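PDB 2QMA: diaminobutyrate-pyruvate transaminase and L-2,4-diaminobutyrate decarboxylase from Vibrio parahaemolyticus, which probably acts, through its C-terminal domain present here, as a pyridoxal-phosphate-dependent decarboxylase of L-2,4-diaminobutyrate, fused in the whole protein to an aminotransferase. Local coordinates for residues V52-S57 and N94-H100; P101-A105 and F482-K488. One frame throughout, in Å; residues are numbered along the deposited sequence.

Interaction 1: residues V52-S57 and N94-H100; sequences VNAPYS and NAIFTQH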
loop_
_atom_site.group_PDB
_atom_site.type_symbol
_atom_site.label_atom_id
_atom_site.label_comp_id
_atom_site.label_asym_id
_atom_site.label_seq_id
_atom_site.Cartn_x
_atom_site.Cartn_y
_atom_site.Cartn_z
ATOM N N VAL A 52 -1.520 18.477 -22.699
ATOM C CA VAL A 52 -0.502 17.441 -22.844
ATOM C C VAL A 52 -0.397 16.997 -24.287
ATOM O O VAL A 52 -1.395 16.646 -24.916
ATOM C CB VAL A 52 -0.784 16.175 -21.987
ATOM C CG1 VAL A 52 0.095 15.030 -22.441
ATOM C CG2 VAL A 52 -0.566 16.456 -20.512
ATOM N N ASN A 53 0.816 16.975 -24.807
ATOM C CA ASN A 53 0.986 16.618 -26.211
ATOM C C ASN A 53 2.108 15.596 -26.439
ATOM O O ASN A 53 2.403 15.220 -27.574
ATOM C CB ASN A 53 1.138 17.896 -27.040
ATOM C CG ASN A 53 2.550 18.477 -27.006
ATOM O OD1 ASN A 53 3.220 18.496 -25.968
ATOM N ND2 ASN A 53 3.003 18.964 -28.163
ATOM N N ALA A 54 2.692 15.141 -25.324
ATOM C CA ALA A 54 3.771 14.157 -25.305
ATOM C C ALA A 54 3.675 13.294 -24.032
ATOM O O ALA A 54 2.982 13.674 -23.073
ATOM C CB ALA A 54 5.136 14.856 -25.392
ATOM N N PRO A 55 4.331 12.109 -24.032
ATOM C CA PRO A 55 4.415 11.299 -22.791
ATOM C C PRO A 55 5.064 12.058 -21.621
ATOM O O PRO A 55 4.659 11.874 -20.463
ATOM C CB PRO A 55 5.319 10.132 -23.166
ATOM C CG PRO A 55 5.524 10.178 -24.586
ATOM C CD PRO A 55 4.980 11.438 -25.175
ATOM N N TYR A 56 6.087 12.850 -21.926
ATOM C CA TYR A 56 6.793 13.688 -20.930
ATOM C C TYR A 56 7.050 15.113 -21.490
ATOM O O TYR A 56 7.332 15.279 -22.685
ATOM C CB TYR A 56 8.108 13.010 -20.462
ATOM C CG TYR A 56 8.934 13.905 -19.538
ATOM C CD1 TYR A 56 8.422 14.346 -18.309
ATOM C CD2 TYR A 56 10.227 14.285 -19.880
ATOM C CE1 TYR A 56 9.195 15.193 -17.455
ATOM C CE2 TYR A 56 11.006 15.120 -19.043
ATOM C CZ TYR A 56 10.481 15.573 -17.841
ATOM O OH TYR A 56 11.260 16.388 -17.037
ATOM N N SER A 57 6.976 16.130 -20.626
ATOM C CA SER A 57 7.117 17.512 -21.045
ATOM C C SER A 57 8.490 17.836 -21.673
ATOM O O SER A 57 8.629 18.840 -22.387
ATOM C CB SER A 57 6.849 18.413 -19.841
ATOM O OG SER A 57 7.985 18.421 -18.990
ATOM N N ASN A 94 4.393 18.100 -15.586
ATOM C CA ASN A 94 5.695 17.468 -15.826
ATOM C C ASN A 94 5.781 15.978 -15.452
ATOM O O ASN A 94 6.876 15.447 -15.257
ATOM C CB ASN A 94 6.799 18.249 -15.136
ATOM C CG ASN A 94 6.959 19.675 -15.697
ATOM O OD1 ASN A 94 7.175 19.858 -16.899
ATOM N ND2 ASN A 94 6.815 20.671 -14.834
ATOM N N ALA A 95 4.627 15.332 -15.355
ATOM C CA ALA A 95 4.510 13.908 -15.003
ATOM C C ALA A 95 4.689 13.013 -16.248
ATOM O O ALA A 95 4.830 13.500 -17.365
ATOM C CB ALA A 95 3.171 13.665 -14.367
ATOM N N ILE A 96 4.670 11.703 -16.046
ATOM C CA ILE A 96 4.733 10.778 -17.165
ATOM C C ILE A 96 3.284 10.412 -17.507
ATOM O O ILE A 96 2.572 9.825 -16.668
ATOM C CB ILE A 96 5.565 9.478 -16.767
ATOM C CG1 ILE A 96 7.039 9.792 -16.383
ATOM C CG2 ILE A 96 5.411 8.392 -17.858
ATOM C CD1 ILE A 96 7.985 10.212 -17.594
ATOM N N PHE A 97 2.840 10.748 -18.727
ATOM C CA PHE A 97 1.461 10.502 -19.118
ATOM C C PHE A 97 1.218 9.151 -19.787
ATOM O O PHE A 97 1.449 8.978 -21.002
ATOM C CB PHE A 97 0.922 11.679 -19.937
ATOM C CG PHE A 97 0.742 12.908 -19.104
ATOM C CD1 PHE A 97 -0.475 13.146 -18.459
ATOM C CD2 PHE A 97 1.796 13.796 -18.921
ATOM C CE1 PHE A 97 -0.651 14.270 -17.648
ATOM C CE2 PHE A 97 1.624 14.917 -18.104
ATOM C CZ PHE A 97 0.382 15.124 -17.458
ATOM N N THR A 98 0.746 8.206 -18.971
ATOM C CA THR A 98 0.431 6.855 -19.462
ATOM C C THR A 98 -0.680 6.899 -20.489
ATOM O O THR A 98 -0.849 5.940 -21.265
ATOM C CB THR A 98 -0.050 5.915 -18.330
ATOM O OG1 THR A 98 -1.289 6.413 -17.784
ATOM C CG2 THR A 98 1.019 5.743 -17.264
ATOM N N GLN A 99 -1.418 8.022 -20.506
ATOM C CA GLN A 99 -2.547 8.187 -21.432
ATOM C C GLN A 99 -2.088 8.557 -22.824
ATOM O O GLN A 99 -2.887 8.520 -23.758
ATOM C CB GLN A 99 -3.542 9.244 -20.938
ATOM C CG GLN A 99 -4.291 8.854 -19.675
ATOM C CD GLN A 99 -3.579 9.281 -18.371
ATOM O OE1 GLN A 99 -2.454 9.833 -18.365
ATOM N NE2 GLN A 99 -4.265 9.045 -17.261
ATOM N N HIS A 100 -0.828 8.964 -22.957
ATOM C CA HIS A 100 -0.301 9.296 -24.264
ATOM C C HIS A 100 0.179 8.015 -24.977
ATOM O O HIS A 100 0.878 7.183 -24.348
ATOM C CB HIS A 100 0.845 10.320 -24.167
ATOM C CG HIS A 100 1.190 10.918 -25.507
ATOM N ND1 HIS A 100 1.984 10.267 -26.433
ATOM C CD2 HIS A 100 0.784 12.067 -26.100
ATOM C CE1 HIS A 100 2.053 11.000 -27.536
ATOM N NE2 HIS A 100 1.360 12.109 -27.345
HETATM O O HOH W 1 0.148 14.144 -29.052
HETATM O O HOH W 2 4.843 15.767 -18.711
#
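One direct backbone hydrogen bond ties the two loops together: F97 N donates to P55 O over 2.8 Å, almost straight at 176°. The same carbonyl takes a CA-H...O contact from I96, with CA 3.5 Å from P55 O. Beyond it, S57 OG donates to N94 OD1 at 2.7 Å and is also hydrogen-bonded to the amide of M59, while N94 ND2 is satisfied by L90 O. A water bridges the backbones between these bonds, donating to A95 O at 2.6 Å and accepting weakly from S57 N at 2.9 Å. The phenolic OH of Y56 pairs with M59 O.

The segments follow helices 32-51 and 80-92 of this DOPA decarboxylase-like domain, whose family has fold type I of the pyridoxal-phosphate-dependent enzymes; the second subunit covers part of their contact. There W132 of the second subunit meets the Y56 ring edge-to-face, and S136 of that subunit hydrogen-bonds N94 O, an atom 3.2 Å from Y56 CE1.

V52 CG2 lies 3.5 Å from the F97 ring centroid, 13° off the normal, a CH-pi contact over the face. A type I turn from F97 to H100, closed by H100 N to F97 O at 3.0 Å, brings the imidazole against P55, whose CD stands 3.8 Å from the ring centroid. H100 ND1 is bound to D102 N; H100 NE2 gives only a weak bond to N53 O (3.3 Å, 121°), but a water 2.9 Å from each bridges them, donating to N53 O and hydrogen-bonded to H100 NE2.

Interaction 2: residues P101-A105 and F482-K488; sequences PDCIA and FESLLSK
An irregular loop, P101-A105, packs D102 and I104 on one face of helix 479-495, burying 230 Å². The helix is regular here: L486 N to F482 O, S487 N to E483 O and K488 N to S484 O are each 2.9 Å. P101 (phi/psi -55/-27) leads in. D102 (-91/5) directs its CB toward the helix; its CA and that of L485, 6.6 Å apart, are the nearest CA pair between the segments. With chi1 m (-66°), D102 OD2 forms a salt bridge to K488 NZ at 3.4 Å and lies 2.9 Å from K488 CE. K488 has chi1 m, chi2 t, an off-well chi3 of -141° and chi4 m (-81°), which bring NZ to a weak bond with S484 OG at 3.1 Å. D102 OD1 lies 3.4 Å from L485 CD1 and accepts from a water at 2.6 Å, which accepts weakly from S484 OG at 3.4 Å.

C103 (-93/102) turns its CB away. I104 (-155/34), both chi angles t, places CD1 3.6 Å from F482 CE1 and CG2 3.8 Å from L485 CD2 (chi1 t, chi2 p). A105 (-95/-50) is out of the helix's reach; its O is hydrogen-bonded to T471 OG1.

This loop-on-helix packing, apolar at F482 and L485 and charged at K488, joins an early loop of the domain to its C-terminal helix. Backbone hydrogen bonds of D102 and I104 to V456, and of I104 to T471, fix the loop beside the small antiparallel sheet; F470 of strand 465-471 packs on I104 and L485, while F482 rests against helix 389-411.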
loop_
_atom_site.group_PDB
_atom_site.type_symbol
_atom_site.label_atom_id
_atom_site.label_comp_id
_atom_site.label_asym_id
_atom_site.label_seq_id
_atom_site.Cartn_x
_atom_site.Cartn_y
_atom_site.Cartn_z
ATOM N N PRO A 101 -0.160 7.851 -26.270
ATOM C CA PRO A 101 0.203 6.624 -26.986
ATOM C C PRO A 101 1.688 6.286 -26.968
ATOM O O PRO A 101 2.031 5.139 -27.125
ATOM C CB PRO A 101 -0.205 6.904 -28.446
ATOM C CG PRO A 101 -1.036 8.159 -28.405
ATOM C CD PRO A 101 -0.921 8.814 -27.114
ATOM N N ASP A 102 2.548 7.285 -26.832
ATOM C CA ASP A 102 3.998 7.070 -26.940
ATOM C C ASP A 102 4.615 6.769 -25.570
ATOM O O ASP A 102 5.809 6.596 -25.434
ATOM C CB ASP A 102 4.665 8.269 -27.655
ATOM C CG ASP A 102 4.230 8.391 -29.118
ATOM O OD1 ASP A 102 3.972 7.343 -29.761
ATOM O OD2 ASP A 102 4.155 9.544 -29.610
ATOM N N CYS A 103 3.755 6.649 -24.566
ATOM C CA CYS A 103 4.153 6.095 -23.267
ATOM C C CYS A 103 3.864 4.583 -23.247
ATOM O O CYS A 103 2.720 4.163 -23.107
ATOM C CB CYS A 103 3.422 6.816 -22.154
ATOM S SG CYS A 103 4.063 6.330 -20.520
ATOM N N ILE A 104 4.904 3.761 -23.416
ATOM C CA ILE A 104 4.689 2.384 -23.855
ATOM C C ILE A 104 5.822 1.457 -23.435
ATOM O O ILE A 104 6.145 0.511 -24.163
ATOM C CB ILE A 104 4.480 2.340 -25.428
ATOM C CG1 ILE A 104 3.703 1.090 -25.834
ATOM C CG2 ILE A 104 5.794 2.468 -26.163
ATOM C CD1 ILE A 104 3.085 1.093 -27.276
ATOM N N ALA A 105 6.422 1.722 -22.265
ATOM C CA ALA A 105 7.630 1.034 -21.834
ATOM C C ALA A 105 7.373 -0.185 -20.922
ATOM O O ALA A 105 7.936 -1.266 -21.153
ATOM C CB ALA A 105 8.542 2.006 -21.096
ATOM N N PHE A 482 1.407 3.167 -34.196
ATOM C CA PHE A 482 2.627 2.363 -34.192
ATOM C C PHE A 482 3.561 2.767 -35.322
ATOM O O PHE A 482 4.765 2.864 -35.106
ATOM C CB PHE A 482 2.302 0.874 -34.192
ATOM C CG PHE A 482 1.879 0.376 -32.826
ATOM C CD1 PHE A 482 2.836 0.206 -31.823
ATOM C CD2 PHE A 482 0.529 0.170 -32.528
ATOM C CE1 PHE A 482 2.476 -0.209 -30.531
ATOM C CE2 PHE A 482 0.136 -0.254 -31.202
ATOM C CZ PHE A 482 1.127 -0.455 -30.229
ATOM N N GLU A 483 2.997 3.033 -36.505
ATOM C CA GLU A 483 3.777 3.518 -37.622
ATOM C C GLU A 483 4.489 4.818 -37.276
ATOM O O GLU A 483 5.686 4.977 -37.523
ATOM C CB GLU A 483 2.891 3.724 -38.856
ATOM C CG GLU A 483 2.464 2.412 -39.413
ATOM C CD GLU A 483 1.639 2.527 -40.682
ATOM O OE1 GLU A 483 0.996 3.585 -40.932
ATOM O OE2 GLU A 483 1.623 1.517 -41.415
ATOM N N SER A 484 3.741 5.750 -36.711
ATOM C CA SER A 484 4.327 7.005 -36.251
ATOM C C SER A 484 5.357 6.839 -35.104
ATOM O O SER A 484 6.356 7.586 -35.079
ATOM C CB SER A 484 3.229 7.990 -35.873
ATOM O OG SER A 484 3.729 8.938 -34.967
ATOM N N LEU A 485 5.098 5.915 -34.163
ATOM C CA LEU A 485 6.046 5.621 -33.095
ATOM C C LEU A 485 7.373 5.088 -33.661
ATOM O O LEU A 485 8.443 5.570 -33.313
ATOM C CB LEU A 485 5.438 4.677 -32.032
ATOM C CG LEU A 485 6.328 4.353 -30.817
ATOM C CD1 LEU A 485 6.904 5.638 -30.171
ATOM C CD2 LEU A 485 5.502 3.557 -29.822
ATOM N N LEU A 486 7.303 4.139 -34.585
ATOM C CA LEU A 486 8.520 3.623 -35.242
ATOM C C LEU A 486 9.234 4.711 -36.074
ATOM O O LEU A 486 10.456 4.756 -36.114
ATOM C CB LEU A 486 8.203 2.410 -36.112
ATOM C CG LEU A 486 7.740 1.176 -35.331
ATOM C CD1 LEU A 486 7.157 0.180 -36.322
ATOM C CD2 LEU A 486 8.921 0.553 -34.619
ATOM N N SER A 487 8.458 5.555 -36.748
ATOM C CA SER A 487 9.026 6.692 -37.472
ATOM C C SER A 487 9.798 7.658 -36.548
ATOM O O SER A 487 10.893 8.075 -36.884
ATOM C CB SER A 487 7.941 7.453 -38.220
ATOM O OG SER A 487 8.560 8.387 -39.103
ATOM N N LYS A 488 9.207 7.966 -35.385
ATOM C CA LYS A 488 9.805 8.835 -34.357
ATOM C C LYS A 488 11.108 8.251 -33.880
ATOM O O LYS A 488 12.082 8.980 -33.709
ATOM C CB LYS A 488 8.882 8.929 -33.127
ATOM C CG LYS A 488 7.631 9.726 -33.333
ATOM C CD LYS A 488 6.830 9.753 -32.040
ATOM C CE LYS A 488 5.350 9.630 -32.305
ATOM N NZ LYS A 488 4.705 10.884 -32.706
HETATM O O HOH W 3 2.677 7.483 -32.039
#

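Interactions 1 and 2 follow each other directly along the chain, since H100 ends one and P101 begins the other within the loop from helix 80-92 to helix 113-125. Their centres lie 13 Å apart, on the same side of the chain's centre, and they touch: F97 O is 3.1 Å from C103 CB, and P55 CG is 3.7 Å from D102 C. Their other partners come from opposite ends of the chain: 52-57 follows helix 32-51, whereas 482-488 belongs to the last helix, 479-495. One continuous loop therefore connects the subunit-interface side to the C-terminal helix and sheet, away from K325, the lysine predicted to carry pyridoxal phosphate.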